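Local coordinates for protein ubiquitin conjugating enzyme (Agrocybe aegerita, PDB 3WE5) that probably catalyses ubiquitin transfer as an E2 ubiquitin-conjugating enzyme, taking up activated ubiquitin as a thioester and passing it on toward target proteins, at residues A[148-151]-A[152-156]; A[113-117]-A[118-122]; A[66-69]-A[70-73]. All coordinates share one frame; numbering follows the deposited sequence.

Overall arrangement
All three interactions are local, each within one continuous stretch of the ubiquitin-conjugating domain, and their centres lie 20 to 24 Å apart. Interaction 3 is a surface turn leading into strand 72-78 of the antiparallel sheet; interaction 2 is a surface turn in the long loop between strand 89-92 and helix 127-140. Interaction 1, partly buried, is the whole short helix 150-156 with its N-terminal lead-in, and faces the second subunit. None is a core contact in itself, though each includes at least one buried residue. Helical backbone bonds dominate 148-156; in 113-122 one carbonyl holds two amides; in 66-73 a carboxylate and a water add side-chain and solvent bonds to the turn.

Interaction 1. Residues A[148-151]-A[152-156]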
loop_
_atom_site.group_PDB
_atom_site.type_symbol
_atom_site.label_atom_id
_atom_site.label_comp_id
_atom_site.label_asym_id
_atom_site.label_seq_id
_atom_site.Cartn_x
_atom_site.Cartn_y
_atom_site.Cartn_z
ATOM N N ALA A 148 1.296 -2.362 -1.550
ATOM C CA ALA A 148 1.013 -2.713 -2.940
ATOM C C ALA A 148 2.287 -2.840 -3.773
ATOM O O ALA A 148 2.422 -3.760 -4.576
ATOM C CB ALA A 148 0.077 -1.671 -3.562
ATOM N N ASP A 149 3.218 -1.910 -3.593
ATOM C CA ASP A 149 4.420 -1.914 -4.419
ATOM C C ASP A 149 5.566 -2.679 -3.775
ATOM O O ASP A 149 6.732 -2.424 -4.098
ATOM C CB ASP A 149 4.872 -0.478 -4.741
ATOM C CG ASP A 149 5.412 0.271 -3.517
ATOM O OD1 ASP A 149 4.860 0.100 -2.408
ATOM O OD2 ASP A 149 6.384 1.048 -3.671
ATOM N N ASN A 150 5.241 -3.613 -2.877
ATOM C CA ASN A 150 6.269 -4.241 -2.032
ATOM C C ASN A 150 7.430 -4.822 -2.825
ATOM O O ASN A 150 8.576 -4.467 -2.587
ATOM C CB ASN A 150 5.682 -5.305 -1.101
ATOM C CG ASN A 150 6.714 -5.856 -0.122
ATOM O OD1 ASN A 150 7.002 -5.239 0.902
ATOM N ND2 ASN A 150 7.279 -7.015 -0.435
ATOM N N ASP A 151 7.138 -5.699 -3.784
ATOM C CA ASP A 151 8.220 -6.345 -4.524
ATOM C C ASP A 151 9.020 -5.356 -5.383
ATOM O O ASP A 151 10.254 -5.426 -5.434
ATOM C CB ASP A 151 7.687 -7.521 -5.350
ATOM C CG ASP A 151 7.041 -8.583 -4.485
ATOM O OD1 ASP A 151 7.466 -8.735 -3.317
ATOM O OD2 ASP A 151 6.097 -9.253 -4.963
ATOM N N ARG A 152 8.315 -4.432 -6.033
ATOM C CA ARG A 152 8.944 -3.383 -6.832
ATOM C C ARG A 152 9.925 -2.581 -5.988
ATOM O O ARG A 152 11.093 -2.415 -6.354
ATOM C CB ARG A 152 7.873 -2.458 -7.424
ATOM C CG ARG A 152 8.412 -1.386 -8.365
ATOM C CD ARG A 152 7.346 -0.914 -9.364
ATOM N NE ARG A 152 6.403 0.043 -8.784
ATOM C CZ ARG A 152 5.152 -0.255 -8.443
ATOM N NH1 ARG A 152 4.688 -1.484 -8.626
ATOM N NH2 ARG A 152 4.359 0.673 -7.921
ATOM N N TYR A 153 9.446 -2.099 -4.844
ATOM C CA TYR A 153 10.280 -1.318 -3.941
ATOM C C TYR A 153 11.510 -2.084 -3.456
ATOM O O TYR A 153 12.625 -1.563 -3.484
ATOM C CB TYR A 153 9.474 -0.827 -2.730
ATOM C CG TYR A 153 10.330 -0.067 -1.748
ATOM C CD1 TYR A 153 10.707 1.244 -2.001
ATOM C CD2 TYR A 153 10.777 -0.664 -0.576
ATOM C CE1 TYR A 153 11.492 1.941 -1.115
ATOM C CE2 TYR A 153 11.569 0.020 0.313
ATOM C CZ TYR A 153 11.927 1.322 0.038
ATOM O OH TYR A 153 12.721 2.015 0.924
ATOM N N VAL A 154 11.303 -3.315 -2.996
ATOM C CA VAL A 154 12.360 -4.024 -2.275
ATOM C C VAL A 154 13.537 -4.419 -3.186
ATOM O O VAL A 154 14.690 -4.465 -2.749
ATOM C CB VAL A 154 11.782 -5.217 -1.482
ATOM C CG1 VAL A 154 12.880 -6.138 -0.994
ATOM C CG2 VAL A 154 10.950 -4.706 -0.292
ATOM N N ARG A 155 13.247 -4.662 -4.461
ATOM C CA ARG A 155 14.282 -5.048 -5.422
ATOM C C ARG A 155 15.375 -3.998 -5.573
ATOM O O ARG A 155 16.556 -4.331 -5.683
ATOM C CB ARG A 155 13.664 -5.311 -6.801
ATOM C CG ARG A 155 12.945 -6.634 -6.928
ATOM C CD ARG A 155 12.755 -7.016 -8.393
ATOM N NE ARG A 155 11.689 -6.249 -9.031
ATOM C CZ ARG A 155 10.408 -6.607 -9.013
ATOM N NH1 ARG A 155 10.041 -7.720 -8.385
ATOM N NH2 ARG A 155 9.496 -5.853 -9.619
ATOM N N THR A 156 14.976 -2.728 -5.586
ATOM C CA THR A 156 15.905 -1.633 -5.866
ATOM C C THR A 156 16.194 -0.766 -4.631
ATOM O O THR A 156 16.883 0.252 -4.722
ATOM C CB THR A 156 15.357 -0.742 -7.002
ATOM O OG1 THR A 156 16.230 0.373 -7.218
ATOM C CG2 THR A 156 13.979 -0.230 -6.645
#
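Helix 150-156 is opened by Asp149, whose carbonyl O takes the amide N of Tyr153 at 2.8 Å in an almost straight bond (N-H...O 174°). The ladder continues with Val154 N to Asn150 O at 3.0 Å, then Arg155 N to Asp151 O at 3.2 Å. Asp149 occupies the N-cap position without capping: its carboxylate runs alongside Tyr153, with Asp149 OD2 lying 3.7 Å from Tyr153 CB. The Arg152 chain bends at chi3 (79°) and lays a guanidinium face against Asp149, with NH2 3.4 Å from Asp149 CB. Within the ubiquitin-conjugating fold this short helix lies at a subunit contact, where Asp149 OD2 makes a salt bridge to NH2 of Arg152 of the second subunit. Val154 CG2 rests 3.3 Å from Asn150 O, and the two side chains point the same way. In the same chain, Asp149 OD1 is hydrogen-bonded to Tyr107 OH and Asn150 OD1 to Ser108 N. Arg155 CG lies 3.3 Å from Asp151 O, and the bend at chi3 (-76°) brings the guanidinium back so that the same oxygen sits over one of its faces, toward the rim. The Tyr153 ring stacks with Tyr107, and its OH is hydrogen-bonded to His111 ND1.

Interaction 2. Residues A[113-117]-A[118-122]; sequences CASIL and GSEWS
A compact pair of turns, held mainly by backbone bonds, joins Ser115 and Ile116 to Gly118, Glu120 and Trp121 at the protein surface, in the loop between strand 89-92 and helix 127-140. Its central atom is Ser115 O, which accepts from Gly118 N at 2.9 Å and from Glu120 N, likewise at 2.9 Å. The two donors come from opposite faces of the carbonyl plane, Gly118 N lying 66° out of it, so the oxygen is gripped from both sides and the rotation of its peptide is restrained. The first bond closes the 3-10 segment 115-117; the next bend, a type I turn from Gly118 to Trp121, has its own bond from Trp121 N to Gly118 O at 3.1 Å. The Glu120 side chain packs on Ser115. Its CG lies 3.5 Å from Ser115 CB, and the bend at chi2 (-137°) brings OE2 to 3.5 Å from Ser115 OG, a weak bond at most. Trp121, its CG lying anti to the amide N (chi1 173°), brings the CE3 edge of the indole to Ile116 O, 3.5 Å away and in the ring plane; Trp121 CB is 3.3 Å from the same oxygen. The indole NE1 is hydrogen-bonded to Pro84 O, and Ile116, Leu117 and Trp121 all touch Val130 of helix 127-140. Cys113, just upstream, probably corresponds to the thioester-forming cysteine of E2 enzymes, and a short 3-10 turn soon after that cysteine is a recurring feature of the ubiquitin-conjugating fold.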
loop_
_atom_site.group_PDB
_atom_site.type_symbol
_atom_site.label_atom_id
_atom_site.label_comp_id
_atom_site.label_asym_id
_atom_site.label_seq_id
_atom_site.Cartn_x
_atom_site.Cartn_y
_atom_site.Cartn_z
ATOM N N CYS A 113 6.941 3.169 5.510
ATOM C CA CYS A 113 6.336 4.391 4.964
ATOM C C CYS A 113 5.431 5.051 6.011
ATOM O O CYS A 113 4.307 4.614 6.252
ATOM C CB CYS A 113 5.535 4.066 3.699
ATOM S SG CYS A 113 4.926 5.537 2.831
ATOM N N ALA A 114 5.924 6.097 6.658
ATOM C CA ALA A 114 5.129 6.792 7.667
ATOM C C ALA A 114 5.506 8.253 7.620
ATOM O O ALA A 114 6.680 8.580 7.471
ATOM C CB ALA A 114 5.390 6.228 9.043
ATOM N N SER A 115 4.507 9.130 7.727
ATOM C CA SER A 115 4.738 10.570 7.618
ATOM C C SER A 115 5.683 11.142 8.676
ATOM O O SER A 115 6.439 12.079 8.388
ATOM C CB SER A 115 3.406 11.332 7.592
ATOM O OG SER A 115 2.586 10.990 8.700
ATOM N N ILE A 116 5.668 10.562 9.879
ATOM C CA ILE A 116 6.578 10.970 10.948
ATOM C C ILE A 116 8.042 10.813 10.543
ATOM O O ILE A 116 8.912 11.506 11.087
ATOM C CB ILE A 116 6.289 10.181 12.263
ATOM C CG1 ILE A 116 6.960 10.835 13.467
ATOM C CG2 ILE A 116 6.691 8.723 12.147
ATOM C CD1 ILE A 116 6.457 10.303 14.802
ATOM N N LEU A 117 8.318 9.919 9.594
ATOM C CA LEU A 117 9.705 9.674 9.161
ATOM C C LEU A 117 10.078 10.538 7.965
ATOM O O LEU A 117 11.231 10.562 7.547
ATOM C CB LEU A 117 9.911 8.205 8.815
ATOM C CG LEU A 117 9.543 7.247 9.940
ATOM C CD1 LEU A 117 9.705 5.800 9.499
ATOM C CD2 LEU A 117 10.391 7.533 11.164
ATOM N N GLY A 118 9.091 11.238 7.410
ATOM C CA GLY A 118 9.323 12.073 6.239
ATOM C C GLY A 118 8.919 13.526 6.431
ATOM O O GLY A 118 9.495 14.243 7.255
ATOM N N SER A 119 7.924 13.956 5.656
ATOM C CA SER A 119 7.448 15.342 5.666
ATOM C C SER A 119 6.983 15.837 7.036
ATOM O O SER A 119 7.015 17.039 7.305
ATOM C CB SER A 119 6.282 15.482 4.687
ATOM O OG SER A 119 5.125 14.844 5.226
ATOM N N GLU A 120 6.518 14.933 7.893
ATOM C CA GLU A 120 6.012 15.352 9.192
ATOM C C GLU A 120 7.007 15.185 10.357
ATOM O O GLU A 120 6.661 15.424 11.520
ATOM C CB GLU A 120 4.677 14.668 9.471
ATOM C CG GLU A 120 3.758 14.757 8.263
ATOM C CD GLU A 120 2.333 15.097 8.616
ATOM O OE1 GLU A 120 1.870 16.183 8.206
ATOM O OE2 GLU A 120 1.670 14.275 9.282
ATOM N N TRP A 121 8.242 14.773 10.056
ATOM C CA TRP A 121 9.282 14.830 11.084
ATOM C C TRP A 121 9.448 16.269 11.569
ATOM O O TRP A 121 9.375 17.218 10.778
ATOM C CB TRP A 121 10.636 14.288 10.576
ATOM C CG TRP A 121 11.708 14.526 11.609
ATOM C CD1 TRP A 121 12.683 15.472 11.575
ATOM C CD2 TRP A 121 11.854 13.842 12.861
ATOM N NE1 TRP A 121 13.430 15.419 12.726
ATOM C CE2 TRP A 121 12.950 14.414 13.524
ATOM C CE3 TRP A 121 11.172 12.782 13.472
ATOM C CZ2 TRP A 121 13.376 13.982 14.789
ATOM C CZ3 TRP A 121 11.599 12.353 14.720
ATOM C CH2 TRP A 121 12.686 12.945 15.363
ATOM N N SER A 122 9.651 16.434 12.868
ATOM C CA SER A 122 10.030 17.725 13.442
ATOM C C SER A 122 10.979 17.447 14.583
ATOM O O SER A 122 10.853 16.423 15.234
ATOM C CB SER A 122 8.797 18.467 13.957
ATOM O OG SER A 122 9.170 19.566 14.785
#

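Interaction 3. Residues A[66-69]-A[70-73]; sequences SQYQ and GEAY
Glu71 reaches back across the turn onto Tyr68 and ends between two tyrosines. Its CB lies 3.5 Å from Tyr68 O. The next carbon, CG, set anti to the carbonyl carbon (chi1 -49°), comes 3.4 Å from Gln69 O and also touches Tyr68 O, so the start of the chain leans on two turn carbonyls. Beyond it the chain is extended; CD passes the Tyr68 backbone, and OE1 meets Tyr68 CA at 3.4 Å, at the edge of the ring. There Glu71 OE1 accepts from Tyr73 OH at 2.5 Å, a short bond arriving 52° out of the carboxylate plane. The same hydroxyl sits at the edge of the Tyr68 ring, 3.6 Å from CD1, and the two tyrosine side chains cross at about a right angle, with Tyr73 CE2 against Tyr68 CB. Replacing Glu71 by alanine is likely to leave Tyr73 OH without its carboxylate acceptor and the flank of Tyr68 less covered. The backbone here forms a type II turn, Glu71 N to Tyr68 O at 3.2 Å, with Gly70 at its third position, where the positive phi (75°) suits glycine. One water donates to both Tyr68 O (2.8 Å) and Glu71 O, tying the two ends of the turn together. Just before it, Ser66 OG accepts from Tyr68 N in an ST turn. The bend is part of the connection from strand 55-61 to strand 72-78, where Tyr73 pairs through its backbone with Ile60; Tyr68 packs on His103 and on Cys141, just past helix 127-140, and its OH hydrogen-bonds to Val102 O.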
loop_
_atom_site.group_PDB
_atom_site.type_symbol
_atom_site.label_atom_id
_atom_site.label_comp_id
_atom_site.label_asym_id
_atom_site.label_seq_id
_atom_site.Cartn_x
_atom_site.Cartn_y
_atom_site.Cartn_z
ATOM N N SER A 66 -5.263 -6.470 18.488
ATOM C CA SER A 66 -4.638 -6.139 17.213
ATOM C C SER A 66 -4.320 -7.390 16.423
ATOM O O SER A 66 -4.501 -8.523 16.895
ATOM C CB SER A 66 -3.340 -5.363 17.445
ATOM O OG SER A 66 -2.300 -6.260 17.789
ATOM N N GLN A 67 -3.794 -7.179 15.221
ATOM C CA GLN A 67 -3.391 -8.263 14.351
ATOM C C GLN A 67 -2.009 -8.814 14.695
ATOM O O GLN A 67 -1.531 -9.736 14.050
ATOM C CB GLN A 67 -3.413 -7.788 12.904
ATOM C CG GLN A 67 -4.806 -7.371 12.424
ATOM C CD GLN A 67 -5.752 -8.554 12.330
ATOM O OE1 GLN A 67 -5.490 -9.510 11.598
ATOM N NE2 GLN A 67 -6.854 -8.500 13.080
ATOM N N TYR A 68 -1.370 -8.233 15.708
ATOM C CA TYR A 68 0.014 -8.575 16.057
ATOM C C TYR A 68 0.101 -8.965 17.531
ATOM O O TYR A 68 1.141 -8.813 18.166
ATOM C CB TYR A 68 0.940 -7.379 15.758
ATOM C CG TYR A 68 0.704 -6.781 14.386
ATOM C CD1 TYR A 68 1.330 -7.305 13.265
ATOM C CD2 TYR A 68 -0.156 -5.697 14.214
ATOM C CE1 TYR A 68 1.108 -6.770 12.013
ATOM C CE2 TYR A 68 -0.388 -5.165 12.966
ATOM C CZ TYR A 68 0.247 -5.705 11.874
ATOM O OH TYR A 68 0.023 -5.167 10.622
ATOM N N GLN A 69 -1.000 -9.480 18.073
ATOM C CA GLN A 69 -1.067 -9.820 19.492
ATOM C C GLN A 69 0.054 -10.772 19.893
ATOM O O GLN A 69 0.310 -11.763 19.211
ATOM C CB GLN A 69 -2.443 -10.432 19.817
ATOM C CG GLN A 69 -2.850 -10.360 21.284
ATOM C CD GLN A 69 -2.115 -11.369 22.147
ATOM O OE1 GLN A 69 -1.865 -12.500 21.723
ATOM N NE2 GLN A 69 -1.753 -10.962 23.361
ATOM N N GLY A 70 0.746 -10.438 20.982
ATOM C CA GLY A 70 1.771 -11.299 21.549
ATOM C C GLY A 70 3.105 -11.359 20.823
ATOM O O GLY A 70 3.961 -12.172 21.164
ATOM N N GLU A 71 3.292 -10.505 19.821
ATOM C CA GLU A 71 4.516 -10.536 19.030
ATOM C C GLU A 71 5.385 -9.329 19.367
ATOM O O GLU A 71 4.856 -8.265 19.695
ATOM C CB GLU A 71 4.149 -10.547 17.549
ATOM C CG GLU A 71 3.088 -11.592 17.251
ATOM C CD GLU A 71 2.726 -11.665 15.792
ATOM O OE1 GLU A 71 2.565 -10.595 15.167
ATOM O OE2 GLU A 71 2.603 -12.796 15.273
ATOM N N ALA A 72 6.709 -9.503 19.327
ATOM C CA ALA A 72 7.632 -8.395 19.544
ATOM C C ALA A 72 8.513 -8.217 18.308
ATOM O O ALA A 72 9.153 -9.168 17.847
ATOM C CB ALA A 72 8.494 -8.635 20.770
ATOM N N TYR A 73 8.541 -7.003 17.771
ATOM C CA TYR A 73 9.330 -6.733 16.576
ATOM C C TYR A 73 10.489 -5.867 16.963
ATOM O O TYR A 73 10.372 -5.053 17.859
ATOM C CB TYR A 73 8.484 -6.015 15.527
ATOM C CG TYR A 73 7.338 -6.876 15.084
ATOM C CD1 TYR A 73 7.516 -7.800 14.074
ATOM C CD2 TYR A 73 6.092 -6.784 15.699
ATOM C CE1 TYR A 73 6.499 -8.607 13.666
ATOM C CE2 TYR A 73 5.043 -7.606 15.288
ATOM C CZ TYR A 73 5.268 -8.516 14.270
ATOM O OH TYR A 73 4.268 -9.358 13.806
HETATM O O HOH W 1 3.024 -6.771 18.535
#